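Cytochrome P450 CYP260B1 (Sorangium cellulosum, PDB 5HIW) is a bacterial cytochrome P450, a haem-binding protein of the largely helical P450 fold. Local coordinates at residues 39-52 and 296-308. Residues are numbered along the deposited sequence; the frame is centred on the assembly and turned at random.
Sequences VPVVLRGADVVAVL and GTILYLSLIARHY
Leu301 fills the angle between strand 39-42 and the helix that follows it. Its CD2 lies beside Val42 CB (3.8 Å), the two side chains running the same way from paired strands, while CD1 reaches Leu52 CD2 (3.6 Å) and Val51 CG1. With CG anti to its own carbonyl carbon (chi1 -50°), the isobutyl group sets CD1 among the helix side chains and CD2 between Val42 and Val51. Val42 CG2 also meets Leu299 CD1 (3.7 Å), and Val48 CG1 covers Leu301 CB. The other sheet face carries Val41, whose CG2 approaches Tyr300 CD1 at 4.0 Å, obliquely to the ring.

The two strands run parallel and are joined by three backbone hydrogen bonds: Tyr300 N to Pro40 O, Val42 N to Tyr300 O (2.8 Å) and Ser302 N to Val42 O. Where the strands end, a water donates to Leu43 O and Ser302 O and accepts from Arg306 N (3.0 Å), bridging the two segments. Ser302 OG shapes the following turn by accepting from Ile304 N (an ST turn) and from Ala305 N (an ST motif); in the same turn Ala305 CB lies against Leu43 O. Leu303, next along, touches the haem. In the mixed sheet of this P450, strands 39-42 and 298-302 lie between 31-34 and 277-282, with helix 45-53 over the Leu299 and Leu301 face.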
loop_
_atom_site.group_PDB
_atom_site.type_symbol
_atom_site.label_atom_id
_atom_site.label_comp_id
_atom_site.label_asym_id
_atom_site.label_seq_id
_atom_site.Cartn_x
_atom_site.Cartn_y
_atom_site.Cartn_z
ATOM N N VAL A 39 -4.548 19.629 8.314
ATOM C CA VAL A 39 -5.212 19.877 7.067
ATOM C C VAL A 39 -6.669 19.553 7.121
ATOM O O VAL A 39 -7.104 18.716 7.950
ATOM C CB VAL A 39 -4.567 19.041 5.910
ATOM C CG1 VAL A 39 -3.155 19.490 5.651
ATOM C CG2 VAL A 39 -4.608 17.552 6.207
ATOM N N PRO A 40 -7.464 20.120 6.176
ATOM C CA PRO A 40 -8.832 19.691 6.019
ATOM C C PRO A 40 -8.864 18.194 5.577
ATOM O O PRO A 40 -7.940 17.748 4.911
ATOM C CB PRO A 40 -9.368 20.554 4.874
ATOM C CG PRO A 40 -8.411 21.650 4.731
ATOM C CD PRO A 40 -7.098 21.166 5.210
ATOM N N VAL A 41 -9.884 17.486 5.989
ATOM C CA VAL A 41 -10.088 16.060 5.686
ATOM C C VAL A 41 -11.479 15.936 5.139
ATOM O O VAL A 41 -12.417 16.570 5.643
ATOM C CB VAL A 41 -9.886 15.215 6.943
ATOM C CG1 VAL A 41 -10.254 13.800 6.730
ATOM C CG2 VAL A 41 -8.467 15.276 7.415
ATOM N N VAL A 42 -11.636 15.111 4.116
ATOM C CA VAL A 42 -12.923 14.619 3.645
ATOM C C VAL A 42 -13.140 13.212 4.084
ATOM O O VAL A 42 -12.316 12.267 3.792
ATOM C CB VAL A 42 -12.997 14.664 2.122
ATOM C CG1 VAL A 42 -14.386 14.369 1.627
ATOM C CG2 VAL A 42 -12.562 16.056 1.657
ATOM N N LEU A 43 -14.222 13.038 4.779
ATOM C CA LEU A 43 -14.578 11.725 5.306
ATOM C C LEU A 43 -15.584 10.906 4.497
ATOM O O LEU A 43 -15.316 9.731 4.262
ATOM C CB LEU A 43 -15.061 11.796 6.738
ATOM C CG LEU A 43 -14.071 12.252 7.820
ATOM C CD1 LEU A 43 -14.775 12.396 9.184
ATOM C CD2 LEU A 43 -12.905 11.255 7.938
ATOM N N ARG A 44 -16.723 11.466 4.095
ATOM C CA ARG A 44 -17.797 10.615 3.524
ATOM C C ARG A 44 -17.353 10.046 2.185
ATOM O O ARG A 44 -16.760 10.749 1.335
ATOM C CB ARG A 44 -19.115 11.333 3.296
ATOM C CG ARG A 44 -19.750 11.668 4.655
ATOM C CD ARG A 44 -20.993 12.506 4.493
ATOM N NE ARG A 44 -21.392 12.973 5.819
ATOM C CZ ARG A 44 -22.441 13.761 6.072
ATOM N NH1 ARG A 44 -23.265 14.173 5.094
ATOM N NH2 ARG A 44 -22.637 14.137 7.328
ATOM N N GLY A 45 -17.660 8.780 2.041
ATOM C CA GLY A 45 -17.313 8.030 0.838
ATOM C C GLY A 45 -17.732 8.704 -0.448
ATOM O O GLY A 45 -16.967 8.770 -1.373
ATOM N N ALA A 46 -18.970 9.212 -0.522
ATOM C CA ALA A 46 -19.444 9.889 -1.720
ATOM C C ALA A 46 -18.700 11.153 -2.029
ATOM O O ALA A 46 -18.489 11.456 -3.191
ATOM C CB ALA A 46 -20.964 10.178 -1.619
ATOM N N ASP A 47 -18.275 11.899 -0.993
ATOM C CA ASP A 47 -17.471 13.073 -1.205
ATOM C C ASP A 47 -16.046 12.717 -1.617
ATOM O O ASP A 47 -15.471 13.373 -2.500
ATOM C CB ASP A 47 -17.424 13.914 0.051
ATOM C CG ASP A 47 -18.828 14.470 0.454
ATOM O OD1 ASP A 47 -19.627 14.657 -0.468
ATOM O OD2 ASP A 47 -19.076 14.755 1.647
ATOM N N VAL A 48 -15.520 11.658 -1.045
ATOM C CA VAL A 48 -14.182 11.245 -1.418
ATOM C C VAL A 48 -14.156 10.789 -2.918
ATOM O O VAL A 48 -13.330 11.223 -3.687
ATOM C CB VAL A 48 -13.637 10.113 -0.507
ATOM C CG1 VAL A 48 -12.323 9.556 -1.105
ATOM C CG2 VAL A 48 -13.373 10.652 0.896
ATOM N N VAL A 49 -15.109 9.966 -3.313
ATOM C CA VAL A 49 -15.224 9.508 -4.717
ATOM C C VAL A 49 -15.383 10.661 -5.674
ATOM O O VAL A 49 -14.732 10.713 -6.737
ATOM C CB VAL A 49 -16.334 8.481 -4.813
ATOM C CG1 VAL A 49 -16.704 8.155 -6.250
ATOM C CG2 VAL A 49 -15.929 7.195 -4.022
ATOM N N ALA A 50 -16.230 11.624 -5.291
ATOM C CA ALA A 50 -16.376 12.859 -6.107
ATOM C C ALA A 50 -15.064 13.626 -6.302
ATOM O O ALA A 50 -14.738 14.093 -7.423
ATOM C CB ALA A 50 -17.463 13.757 -5.466
ATOM N N VAL A 51 -14.292 13.827 -5.216
ATOM C CA VAL A 51 -13.003 14.487 -5.328
ATOM C C VAL A 51 -12.118 13.695 -6.253
ATOM O O VAL A 51 -11.439 14.294 -7.101
ATOM C CB VAL A 51 -12.260 14.646 -3.982
ATOM C CG1 VAL A 51 -10.844 15.139 -4.202
ATOM C CG2 VAL A 51 -13.028 15.640 -3.099
ATOM N N LEU A 52 -12.026 12.376 -6.013
ATOM C CA LEU A 52 -11.136 11.550 -6.877
ATOM C C LEU A 52 -11.547 11.592 -8.385
ATOM O O LEU A 52 -10.678 11.526 -9.257
ATOM C CB LEU A 52 -11.134 10.100 -6.379
ATOM C CG LEU A 52 -10.423 9.860 -5.024
ATOM C CD1 LEU A 52 -10.709 8.419 -4.610
ATOM C CD2 LEU A 52 -8.928 10.235 -5.097
ATOM N N GLY A 296 -5.589 26.470 -3.601
ATOM C CA GLY A 296 -4.351 26.380 -2.831
ATOM C C GLY A 296 -4.400 25.514 -1.557
ATOM O O GLY A 296 -3.400 25.209 -1.005
ATOM N N THR A 297 -5.568 25.046 -1.171
ATOM C CA THR A 297 -5.711 24.154 -0.031
ATOM C C THR A 297 -5.109 22.776 -0.292
ATOM O O THR A 297 -5.250 22.242 -1.377
ATOM C CB THR A 297 -7.185 23.914 0.220
ATOM O OG1 THR A 297 -7.853 25.172 0.344
ATOM C CG2 THR A 297 -7.421 23.037 1.472
ATOM N N ILE A 298 -4.457 22.214 0.710
ATOM C CA ILE A 298 -4.056 20.795 0.706
ATOM C C ILE A 298 -5.112 19.967 1.463
ATOM O O ILE A 298 -5.370 20.227 2.658
ATOM C CB ILE A 298 -2.689 20.624 1.346
ATOM C CG1 ILE A 298 -1.643 21.474 0.573
ATOM C CG2 ILE A 298 -2.319 19.150 1.382
ATOM C CD1 ILE A 298 -0.210 21.379 1.098
ATOM N N LEU A 299 -5.729 19.008 0.758
ATOM C CA LEU A 299 -6.906 18.244 1.199
ATOM C C LEU A 299 -6.563 16.767 1.386
ATOM O O LEU A 299 -5.930 16.169 0.509
ATOM C CB LEU A 299 -7.982 18.403 0.166
ATOM C CG LEU A 299 -9.372 17.934 0.461
ATOM C CD1 LEU A 299 -9.969 18.740 1.645
ATOM C CD2 LEU A 299 -10.251 18.052 -0.762
ATOM N N TYR A 300 -6.913 16.203 2.553
ATOM C CA TYR A 300 -6.700 14.827 2.843
ATOM C C TYR A 300 -8.016 14.052 2.710
ATOM O O TYR A 300 -9.058 14.388 3.340
ATOM C CB TYR A 300 -6.083 14.692 4.248
ATOM C CG TYR A 300 -5.695 13.302 4.747
ATOM C CD1 TYR A 300 -6.598 12.451 5.324
ATOM C CD2 TYR A 300 -4.425 12.869 4.611
ATOM C CE1 TYR A 300 -6.205 11.194 5.779
ATOM C CE2 TYR A 300 -4.020 11.638 5.066
ATOM C CZ TYR A 300 -4.877 10.834 5.681
ATOM O OH TYR A 300 -4.473 9.607 6.104
ATOM N N LEU A 301 -7.949 12.937 1.989
ATOM C CA LEU A 301 -9.138 12.076 1.751
ATOM C C LEU A 301 -9.031 10.796 2.544
ATOM O O LEU A 301 -8.037 10.070 2.422
ATOM C CB LEU A 301 -9.240 11.729 0.259
ATOM C CG LEU A 301 -9.151 12.875 -0.747
ATOM C CD1 LEU A 301 -9.254 12.390 -2.184
ATOM C CD2 LEU A 301 -10.322 13.801 -0.476
ATOM N N SER A 302 -9.994 10.533 3.425
ATOM C CA SER A 302 -10.026 9.305 4.148
ATOM C C SER A 302 -10.396 8.141 3.217
ATOM O O SER A 302 -11.416 8.162 2.537
ATOM C CB SER A 302 -11.067 9.298 5.257
ATOM O OG SER A 302 -11.083 8.019 5.919
ATOM N N LEU A 303 -9.538 7.153 3.179
ATOM C CA LEU A 303 -9.800 5.933 2.419
ATOM C C LEU A 303 -10.371 4.856 3.316
ATOM O O LEU A 303 -10.556 3.744 2.877
ATOM C CB LEU A 303 -8.533 5.496 1.707
ATOM C CG LEU A 303 -7.922 6.494 0.740
ATOM C CD1 LEU A 303 -6.605 6.011 0.108
ATOM C CD2 LEU A 303 -8.804 6.943 -0.386
ATOM N N ILE A 304 -10.657 5.178 4.604
ATOM C CA ILE A 304 -11.224 4.228 5.541
ATOM C C ILE A 304 -12.713 4.456 5.896
ATOM O O ILE A 304 -13.426 3.497 6.137
ATOM C CB ILE A 304 -10.348 4.163 6.849
ATOM C CG1 ILE A 304 -8.993 3.442 6.560
ATOM C CG2 ILE A 304 -11.018 3.475 8.037
ATOM C CD1 ILE A 304 -7.849 3.599 7.556
ATOM N N ALA A 305 -13.134 5.712 6.030
ATOM C CA ALA A 305 -14.470 5.944 6.574
ATOM C C ALA A 305 -15.575 5.211 5.779
ATOM O O ALA A 305 -16.438 4.606 6.363
ATOM C CB ALA A 305 -14.736 7.393 6.589
ATOM N N ARG A 306 -15.489 5.241 4.476
ATOM C CA ARG A 306 -16.448 4.469 3.574
ATOM C C ARG A 306 -16.565 3.050 3.993
ATOM O O ARG A 306 -17.659 2.484 3.977
ATOM C CB ARG A 306 -16.039 4.550 2.109
ATOM C CG ARG A 306 -17.067 4.036 1.121
ATOM C CD ARG A 306 -16.720 4.338 -0.331
ATOM N NE ARG A 306 -17.967 4.336 -1.092
ATOM C CZ ARG A 306 -18.570 3.248 -1.593
ATOM N NH1 ARG A 306 -18.070 2.028 -1.463
ATOM N NH2 ARG A 306 -19.734 3.379 -2.211
ATOM N N HIS A 307 -15.445 2.386 4.380
ATOM C CA HIS A 307 -15.492 0.998 4.693
ATOM C C HIS A 307 -16.378 0.674 5.889
ATOM O O HIS A 307 -16.784 -0.470 6.081
ATOM C CB HIS A 307 -14.077 0.470 4.938
ATOM C CG HIS A 307 -13.186 0.612 3.732
ATOM N ND1 HIS A 307 -11.817 0.483 3.801
ATOM C CD2 HIS A 307 -13.471 0.902 2.431
ATOM C CE1 HIS A 307 -11.314 0.645 2.596
ATOM N NE2 HIS A 307 -12.291 0.889 1.749
ATOM N N TYR A 308 -16.530 1.651 6.782
ATOM C CA TYR A 308 -17.351 1.531 8.015
ATOM C C TYR A 308 -18.764 2.242 7.912
ATOM O O TYR A 308 -19.427 2.397 8.903
ATOM C CB TYR A 308 -16.501 2.008 9.206
ATOM C CG TYR A 308 -15.622 0.907 9.687
ATOM C CD1 TYR A 308 -14.488 0.515 8.956
ATOM C CD2 TYR A 308 -15.942 0.181 10.776
ATOM C CE1 TYR A 308 -13.685 -0.529 9.370
ATOM C CE2 TYR A 308 -15.193 -0.903 11.161
ATOM C CZ TYR A 308 -14.030 -1.246 10.441
ATOM O OH TYR A 308 -13.275 -2.306 10.891
HETATM O O HOH W 1 -14.130 7.451 3.001
#